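Local coordinates for uncharacterized protein (Aeromonas hydrophila J-1, PDB 6R1J) that serves as the AhlC component of AHL, a tripartite alpha-pore-forming toxin, captured here in soluble form with its head region mutated, at residues A[27-30]-A[31-34]; A[116-119]-A[120-124]; A[126-129]-A[130-133]. The protein carries 3 engineered substitutions. All coordinates share one frame; numbering follows the deposited sequence.

Contact 1 of 3, residues A[27-30]-A[31-34]; sequences PQNA and VNIQ
Gln28 sends CG anti to its backbone nitrogen (chi1 -178°) and then bends at chi2 (68°), which brings NE2 to OD1 of Asn32, one turn on. In Asn32, CG lies beside its own backbone N, which tips the short amide back toward the start of the helix. The two side chains cross at about a right angle, and NE2 of Gln28 donates to OD1 of Asn32 at 2.9 Å. The bond is almost perfectly straight at the hydrogen (178°), and OD1 lies in the plane of the Gln28 amide, whereas the donor is tilted off the carbonyl plane of Asn32. Asn32 is held at both ends of its amide, since ND2 goes to OD1 of Asp116 on helix 78-157.

This is the opening turn of helix 28-70, with Pro27 in the N-cap position. The backbone bonds begin with Val31 N to Pro27 O (3.2 Å) and tighten at Asn32 N to Gln28 O (2.8 Å).

On the inner side, CG1 of Ile33 comes to 3.4 Å from Asn29 O, beside the backbone bond from Ile33 N to that same oxygen. Ile33 and Ala30 both pack on Phe200 of helix 163-236, and Ile33 also touches Asn117. Farther along, CG of Gln34 passes 3.4 Å from Ala30 O, and the amide beyond it donates through NE2 to the carbonyls of Ile20, near the end of helix 5-21, and Phe23, in the loop before helix 28-70.

Contact 2 of 3, residues A[116-119]-A[120-124]; sequences DNIA and LQRIG
Ile118 and Arg122, one turn apart, make the closest side-chain meeting here. CG2 of Ile118 sits over one face of the Arg122 guanidinium, 3.2 Å above its plane and shifted toward the rim. NH1 of Arg122 is 3.5 Å from CG2 of Ile118. The methyl meets the face of the flat group, so the contact uses none of its N-H groups. What lays the guanidinium there is the course of the chain: a chi1 of -63° sets CG of Arg122 anti to the carbonyl carbon, and the chain stays extended from CG to NE, so that it runs back toward the N-terminal end of the helix.

Behind these side chains is the regular backbone of helix 78-157, a long helix of an elongated all-helical fold, consistent with the ClyA-like family of alpha-pore-forming toxins. Arg122 N donates to Ile118 O at 3.0 Å, and Leu120 N to Asp116 O at 2.8 Å. The carbonyls also receive carbon contacts: CG of Gln121 lies 3.3 Å from Asn117 O, and CG1 of Ile123 lies 3.4 Å from Ala119 O.

Farther out, the charged end of Arg122 belongs to the subunit interface. Its NE makes a salt bridge with OE2 of Glu126 of the second subunit, while Val125 of that subunit packs on Ile118, Gln121 and Arg122. With a methyl on one face and a carboxylate at NE, the guanidinium is probably restrained in rotation. The other flank belongs to the chain itself: Leu120 packs on Phe200 and Leu201 of helix 163-236, and Asn117 OD1 is hydrogen-bonded to Thr204 OG1.

Contact 3 of 3, residues A[126-129]-A[130-133]; sequences ELQA and TIAG
The carbonyl of Glu126 is the flat group gripped here, and Thr130 holds it through two donors that come from opposite faces of its plane. Thr130 N donates to Glu126 O at 2.9 Å, tilted off the plane on one face; Thr130 OG1 donates to the same oxygen, also at 2.9 Å, from above the other face, about 35° out of the plane. With chi1 at -57° the hydroxyl of Thr130 is swung back over the preceding turn. A threonine bonding in this way to the carbonyl four residues earlier is a familiar helix arrangement, in which the hydroxyl is satisfied by its own helix.

Ile131 is tighter. Its chi1 of -162° falls somewhat short of fully staggered, with CG1 on the far side from the backbone N and CG2 left in the crowded position between N and the carbonyl carbon. That methyl presses to 3.1 Å from Gln128 O and lies 3.5 Å from Leu127 O, the oxygen that also accepts Ile131 N at 2.7 Å.

OE2 of Glu126 makes a salt bridge with Arg122 NE of the second subunit. Ala129 packs on that same arginine, while Gln128 packs on Ile118 and Ala132 on Thr114, both of the second subunit. Within the chain, helix 163-236 runs alongside, receiving Leu127 on Ile194 and Gln197 and Ile131 on Glu191.

Overall arrangement
Contacts 1 and 2 are partly buried near the middle of the chain and touch each other directly, joining helix 28-70 to helix 78-157, with both pressed on helix 163-236. Contact 3 lies farther out, its centre about 27 Å from the centre of the chain, on the same long helix as contact 2 and at its surface. Their chemistry differs: at a helix start, contact 1 uses an amide-to-amide bond; contact 2 lays a methyl on a guanidinium; contact 3 bonds a hydroxyl to a backbone carbonyl. Contacts 2 and 3 both face the second subunit and supply opposite charges to the same interface.

Contact 1 of 3, residues A[27-30]-A[31-34]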
ATOM      1  N   PRO A  27      15.585  -2.077 -13.924  1.00 35.41           N
ATOM      2  CA  PRO A  27      16.999  -2.305 -13.657  1.00 41.66           C
ATOM      3  C   PRO A  27      17.390  -3.761 -13.429  1.00 39.68           C
ATOM      4  O   PRO A  27      16.522  -4.645 -13.310  1.00 32.95           O
ATOM      5  CB  PRO A  27      17.274  -1.503 -12.379  1.00 44.37           C
ATOM      6  CG  PRO A  27      15.914  -1.352 -11.721  1.00 42.24           C
ATOM      7  CD  PRO A  27      14.922  -1.302 -12.857  1.00 41.38           C
ATOM      8  N   GLN A  28      18.705  -3.956 -13.317  1.00 34.59           N
ATOM      9  CA  GLN A  28      19.339  -5.287 -13.241  1.00 36.95           C
ATOM     10  C   GLN A  28      18.650  -6.143 -12.158  1.00 36.51           C
ATOM     11  O   GLN A  28      18.389  -7.315 -12.446  1.00 33.56           O
ATOM     12  CB  GLN A  28      20.836  -5.189 -12.941  1.00 35.60           C
ATOM     13  CG  GLN A  28      21.497  -6.557 -12.900  1.00 36.21           C
ATOM     14  CD  GLN A  28      21.533  -7.200 -14.264  1.00 40.90           C
ATOM     15  OE1 GLN A  28      21.933  -6.557 -15.243  1.00 41.31           O
ATOM     16  NE2 GLN A  28      21.133  -8.466 -14.354  1.00 35.13           N
ATOM     17  N   ASN A  29      18.382  -5.613 -10.960  1.00 34.19           N
ATOM     18  CA  ASN A  29      17.768  -6.445  -9.886  1.00 32.12           C
ATOM     19  C   ASN A  29      16.401  -6.999 -10.328  1.00 28.57           C
ATOM     20  O   ASN A  29      16.091  -8.113  -9.852  1.00 34.36           O
ATOM     21  CB  ASN A  29      17.680  -5.735  -8.538  1.00 31.31           C
ATOM     22  CG  ASN A  29      19.045  -5.419  -7.960  1.00 30.95           C
ATOM     23  OD1 ASN A  29      19.748  -6.297  -7.478  1.00 35.32           O
ATOM     24  ND2 ASN A  29      19.401  -4.163  -7.995  1.00 32.36           N
ATOM     25  N   ALA A  30      15.626  -6.274 -11.144  1.00 33.12           N
ATOM     26  CA  ALA A  30      14.319  -6.714 -11.689  1.00 33.56           C
ATOM     27  C   ALA A  30      14.562  -7.842 -12.693  1.00 38.28           C
ATOM     28  O   ALA A  30      13.882  -8.877 -12.658  1.00 31.99           O
ATOM     29  CB  ALA A  30      13.603  -5.566 -12.319  1.00 35.19           C
ATOM     30  N   VAL A  31      15.564  -7.677 -13.551  1.00 34.25           N
ATOM     31  CA  VAL A  31      15.953  -8.742 -14.507  1.00 33.78           C
ATOM     32  C   VAL A  31      16.441  -9.971 -13.731  1.00 26.13           C
ATOM     33  O   VAL A  31      16.139 -11.087 -14.169  1.00 32.91           O
ATOM     34  CB  VAL A  31      16.988  -8.237 -15.531  1.00 34.91           C
ATOM     35  CG1 VAL A  31      17.396  -9.357 -16.463  1.00 34.44           C
ATOM     36  CG2 VAL A  31      16.424  -7.091 -16.332  1.00 35.19           C
ATOM     37  N   ASN A  32      17.162  -9.810 -12.622  1.00 28.95           N
ATOM     38  CA  ASN A  32      17.582 -10.933 -11.760  1.00 30.69           C
ATOM     39  C   ASN A  32      16.359 -11.764 -11.331  1.00 35.85           C
ATOM     40  O   ASN A  32      16.393 -12.981 -11.459  1.00 32.96           O
ATOM     41  CB  ASN A  32      18.316 -10.458 -10.522  1.00 31.27           C
ATOM     42  CG  ASN A  32      19.687  -9.865 -10.809  1.00 38.67           C
ATOM     43  OD1 ASN A  32      20.149  -9.869 -11.954  1.00 32.87           O
ATOM     44  ND2 ASN A  32      20.292  -9.298  -9.781  1.00 29.58           N
ATOM     45  N   ILE A  33      15.292 -11.108 -10.889  1.00 35.28           N
ATOM     46  CA  ILE A  33      14.059 -11.805 -10.394  1.00 33.00           C
ATOM     47  C   ILE A  33      13.360 -12.458 -11.582  1.00 31.80           C
ATOM     48  O   ILE A  33      12.857 -13.590 -11.424  1.00 31.26           O
ATOM     49  CB  ILE A  33      13.134 -10.793  -9.680  1.00 31.26           C
ATOM     50  CG1 ILE A  33      13.818 -10.232  -8.451  1.00 33.60           C
ATOM     51  CG2 ILE A  33      11.795 -11.425  -9.339  1.00 37.17           C
ATOM     52  CD1 ILE A  33      13.115  -9.051  -7.812  1.00 34.50           C
ATOM     53  N   GLN A  34      13.241 -11.739 -12.700  1.00 33.02           N
ATOM     54  CA  GLN A  34      12.568 -12.253 -13.930  1.00 32.72           C
ATOM     55  C   GLN A  34      13.233 -13.572 -14.330  1.00 34.47           C
ATOM     56  O   GLN A  34      12.513 -14.561 -14.666  1.00 36.46           O
ATOM     57  CB  GLN A  34      12.636 -11.255 -15.091  1.00 32.72           C
ATOM     58  CG  GLN A  34      11.708 -10.046 -14.928  1.00 37.86           C
ATOM     59  CD  GLN A  34      11.701  -9.120 -16.121  1.00 38.46           C
ATOM     60  OE1 GLN A  34      12.748  -8.877 -16.704  1.00 40.63           O
ATOM     61  NE2 GLN A  34      10.538  -8.601 -16.512  1.00 35.71           N
TER

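Contact 2 of 3, residues A[116-119]-A[120-124]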
ATOM      1  N   ASP A 116      16.962  -9.338  -4.075  1.00 29.60           N
ATOM      2  CA  ASP A 116      16.704  -8.463  -5.230  1.00 30.63           C
ATOM      3  C   ASP A 116      15.571  -7.485  -4.878  1.00 32.90           C
ATOM      4  O   ASP A 116      15.615  -6.300  -5.283  1.00 29.96           O
ATOM      5  CB  ASP A 116      16.482  -9.282  -6.499  1.00 33.63           C
ATOM      6  CG  ASP A 116      17.774  -9.877  -7.065  1.00 39.46           C
ATOM      7  OD1 ASP A 116      18.774  -9.128  -7.075  1.00 35.01           O
ATOM      8  OD2 ASP A 116      17.760 -11.075  -7.499  1.00 34.14           O
ATOM      9  N   ASN A 117      14.567  -7.935  -4.128  1.00 33.63           N
ATOM     10  CA  ASN A 117      13.461  -7.025  -3.727  1.00 31.00           C
ATOM     11  C   ASN A 117      13.997  -5.879  -2.863  1.00 25.60           C
ATOM     12  O   ASN A 117      13.629  -4.734  -3.139  1.00 30.02           O
ATOM     13  CB  ASN A 117      12.368  -7.750  -2.954  1.00 32.51           C
ATOM     14  CG  ASN A 117      11.397  -8.442  -3.887  1.00 45.57           C
ATOM     15  OD1 ASN A 117      11.451  -8.241  -5.104  1.00 43.17           O
ATOM     16  ND2 ASN A 117      10.435  -9.161  -3.328  1.00 54.07           N
ATOM     17  N   ILE A 118      14.753  -6.203  -1.831  1.00 31.40           N
ATOM     18  CA  ILE A 118      15.386  -5.180  -0.955  1.00 34.50           C
ATOM     19  C   ILE A 118      16.211  -4.216  -1.828  1.00 35.29           C
ATOM     20  O   ILE A 118      16.051  -2.993  -1.672  1.00 35.49           O
ATOM     21  CB  ILE A 118      16.181  -5.894   0.144  1.00 38.87           C
ATOM     22  CG1 ILE A 118      15.221  -6.658   1.054  1.00 38.35           C
ATOM     23  CG2 ILE A 118      17.030  -4.917   0.935  1.00 39.28           C
ATOM     24  CD1 ILE A 118      15.895  -7.580   2.011  1.00 37.72           C
ATOM     25  N   ALA A 119      17.045  -4.727  -2.747  1.00 35.22           N
ATOM     26  CA  ALA A 119      17.882  -3.897  -3.661  1.00 33.52           C
ATOM     27  C   ALA A 119      16.956  -2.994  -4.487  1.00 35.80           C
ATOM     28  O   ALA A 119      17.241  -1.807  -4.622  1.00 32.83           O
ATOM     29  CB  ALA A 119      18.775  -4.764  -4.539  1.00 33.06           C
ATOM     30  N   LEU A 120      15.840  -3.505  -5.019  1.00 34.56           N
ATOM     31  CA  LEU A 120      14.898  -2.650  -5.785  1.00 32.86           C
ATOM     32  C   LEU A 120      14.280  -1.556  -4.895  1.00 30.33           C
ATOM     33  O   LEU A 120      14.117  -0.431  -5.411  1.00 35.98           O
ATOM     34  CB  LEU A 120      13.796  -3.498  -6.413  1.00 35.99           C
ATOM     35  CG  LEU A 120      14.213  -4.255  -7.663  1.00 41.00           C
ATOM     36  CD1 LEU A 120      13.057  -5.132  -8.139  1.00 44.69           C
ATOM     37  CD2 LEU A 120      14.679  -3.289  -8.748  1.00 42.35           C
ATOM     38  N   GLN A 121      13.972  -1.891  -3.643  1.00 30.68           N
ATOM     39  CA  GLN A 121      13.414  -0.934  -2.653  1.00 33.49           C
ATOM     40  C   GLN A 121      14.406   0.210  -2.405  1.00 34.44           C
ATOM     41  O   GLN A 121      13.968   1.344  -2.406  1.00 33.02           O
ATOM     42  CB  GLN A 121      13.055  -1.679  -1.387  1.00 32.01           C
ATOM     43  CG  GLN A 121      11.790  -2.508  -1.566  1.00 40.08           C
ATOM     44  CD  GLN A 121      11.443  -3.134  -0.248  1.00 40.61           C
ATOM     45  OE1 GLN A 121      11.632  -4.330  -0.029  1.00 43.79           O
ATOM     46  NE2 GLN A 121      11.058  -2.276   0.682  1.00 45.20           N
ATOM     47  N   ARG A 122      15.703  -0.086  -2.262  1.00 34.96           N
ATOM     48  CA  ARG A 122      16.744   0.963  -2.070  1.00 37.43           C
ATOM     49  C   ARG A 122      16.714   1.873  -3.286  1.00 33.86           C
ATOM     50  O   ARG A 122      16.703   3.081  -3.124  1.00 36.84           O
ATOM     51  CB  ARG A 122      18.152   0.395  -1.891  1.00 36.25           C
ATOM     52  CG  ARG A 122      18.351  -0.476  -0.668  1.00 40.03           C
ATOM     53  CD  ARG A 122      19.832  -0.827  -0.493  1.00 41.79           C
ATOM     54  NE  ARG A 122      20.012  -1.583   0.725  1.00 37.65           N
ATOM     55  CZ  ARG A 122      20.120  -2.887   0.797  1.00 45.29           C
ATOM     56  NH1 ARG A 122      20.098  -3.644  -0.301  1.00 53.17           N
ATOM     57  NH2 ARG A 122      20.252  -3.438   1.986  1.00 51.59           N
ATOM     58  N   ILE A 123      16.597   1.296  -4.472  1.00 34.35           N
ATOM     59  CA  ILE A 123      16.534   2.058  -5.737  1.00 37.76           C
ATOM     60  C   ILE A 123      15.282   2.955  -5.749  1.00 35.96           C
ATOM     61  O   ILE A 123      15.407   4.109  -6.188  1.00 33.26           O
ATOM     62  CB  ILE A 123      16.630   1.094  -6.929  1.00 35.75           C
ATOM     63  CG1 ILE A 123      18.048   0.513  -7.008  1.00 44.78           C
ATOM     64  CG2 ILE A 123      16.254   1.785  -8.221  1.00 37.23           C
ATOM     65  CD1 ILE A 123      18.237  -0.538  -8.083  1.00 41.42           C
ATOM     66  N   GLY A 124      14.133   2.450  -5.279  1.00 34.18           N
ATOM     67  CA  GLY A 124      12.882   3.240  -5.254  1.00 35.45           C
ATOM     68  C   GLY A 124      13.031   4.446  -4.333  1.00 31.43           C
ATOM     69  O   GLY A 124      12.585   5.518  -4.684  1.00 35.73           O
TER

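Contact 3 of 3, residues A[126-129]-A[130-133]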
ATOM      1  N   GLU A 126      15.842   6.002  -3.724  1.00 39.80           N
ATOM      2  CA  GLU A 126      16.771   6.962  -4.387  1.00 42.92           C
ATOM      3  C   GLU A 126      16.006   7.714  -5.490  1.00 40.93           C
ATOM      4  O   GLU A 126      16.259   8.923  -5.656  1.00 44.12           O
ATOM      5  CB  GLU A 126      18.098   6.263  -4.724  1.00 44.75           C
ATOM      6  CG  GLU A 126      18.870   5.790  -3.483  1.00 51.02           C
ATOM      7  CD  GLU A 126      19.051   6.796  -2.342  1.00 55.75           C
ATOM      8  OE1 GLU A 126      19.205   8.003  -2.640  1.00 63.43           O
ATOM      9  OE2 GLU A 126      19.033   6.374  -1.134  1.00 55.54           O
ATOM     10  N   LEU A 127      15.006   7.101  -6.128  1.00 38.76           N
ATOM     11  CA  LEU A 127      14.100   7.821  -7.059  1.00 36.93           C
ATOM     12  C   LEU A 127      13.283   8.881  -6.297  1.00 36.34           C
ATOM     13  O   LEU A 127      13.122   9.987  -6.843  1.00 38.18           O
ATOM     14  CB  LEU A 127      13.158   6.832  -7.744  1.00 44.72           C
ATOM     15  CG  LEU A 127      13.863   5.845  -8.671  1.00 49.42           C
ATOM     16  CD1 LEU A 127      12.869   4.847  -9.242  1.00 47.99           C
ATOM     17  CD2 LEU A 127      14.606   6.577  -9.775  1.00 46.47           C
ATOM     18  N   GLN A 128      12.804   8.581  -5.090  1.00 36.63           N
ATOM     19  CA  GLN A 128      12.054   9.563  -4.246  1.00 40.42           C
ATOM     20  C   GLN A 128      12.981  10.772  -3.972  1.00 36.92           C
ATOM     21  O   GLN A 128      12.541  11.909  -4.180  1.00 42.41           O
ATOM     22  CB  GLN A 128      11.504   8.922  -2.964  1.00 38.70           C
ATOM     23  CG  GLN A 128      10.428   7.845  -3.166  1.00 43.14           C
ATOM     24  CD  GLN A 128       9.129   8.396  -3.720  1.00 49.62           C
ATOM     25  OE1 GLN A 128       8.750   9.526  -3.444  1.00 53.85           O
ATOM     26  NE2 GLN A 128       8.409   7.605  -4.510  1.00 48.69           N
ATOM     27  N   ALA A 129      14.236  10.545  -3.573  1.00 37.98           N
ATOM     28  CA  ALA A 129      15.236  11.620  -3.352  1.00 38.34           C
ATOM     29  C   ALA A 129      15.394  12.436  -4.630  1.00 39.40           C
ATOM     30  O   ALA A 129      15.271  13.683  -4.571  1.00 44.23           O
ATOM     31  CB  ALA A 129      16.563  11.065  -2.889  1.00 39.65           C
ATOM     32  N   THR A 130      15.591  11.767  -5.765  1.00 39.14           N
ATOM     33  CA  THR A 130      15.768  12.403  -7.093  1.00 38.81           C
ATOM     34  C   THR A 130      14.517  13.225  -7.448  1.00 40.52           C
ATOM     35  O   THR A 130      14.648  14.379  -7.839  1.00 44.31           O
ATOM     36  CB  THR A 130      16.061  11.367  -8.193  1.00 40.74           C
ATOM     37  OG1 THR A 130      17.217  10.637  -7.810  1.00 41.08           O
ATOM     38  CG2 THR A 130      16.306  11.994  -9.546  1.00 42.97           C
ATOM     39  N   ILE A 131      13.323  12.689  -7.284  1.00 41.00           N
ATOM     40  CA  ILE A 131      12.117  13.457  -7.681  1.00 44.55           C
ATOM     41  C   ILE A 131      11.966  14.692  -6.768  1.00 46.00           C
ATOM     42  O   ILE A 131      11.562  15.758  -7.272  1.00 45.12           O
ATOM     43  CB  ILE A 131      10.875  12.557  -7.769  1.00 47.03           C
ATOM     44  CG1 ILE A 131       9.774  13.226  -8.592  1.00 59.10           C
ATOM     45  CG2 ILE A 131      10.372  12.161  -6.397  1.00 47.77           C
ATOM     46  CD1 ILE A 131       8.628  12.312  -8.975  1.00 57.89           C
ATOM     47  N   ALA A 132      12.338  14.614  -5.495  1.00 42.18           N
ATOM     48  CA  ALA A 132      12.221  15.772  -4.587  1.00 44.08           C
ATOM     49  C   ALA A 132      13.236  16.844  -5.006  1.00 44.07           C
ATOM     50  O   ALA A 132      12.850  18.030  -5.205  1.00 44.28           O
ATOM     51  CB  ALA A 132      12.436  15.326  -3.173  1.00 44.81           C
ATOM     52  N   GLY A 133      14.747  16.493  -5.677  1.00 45.28           N
ATOM     53  CA  GLY A 133      15.472  17.683  -6.155  1.00 46.93           C
ATOM     54  C   GLY A 133      14.853  18.246  -7.420  1.00 45.49           C
ATOM     55  O   GLY A 133      14.885  19.454  -7.582  1.00 47.57           O
TER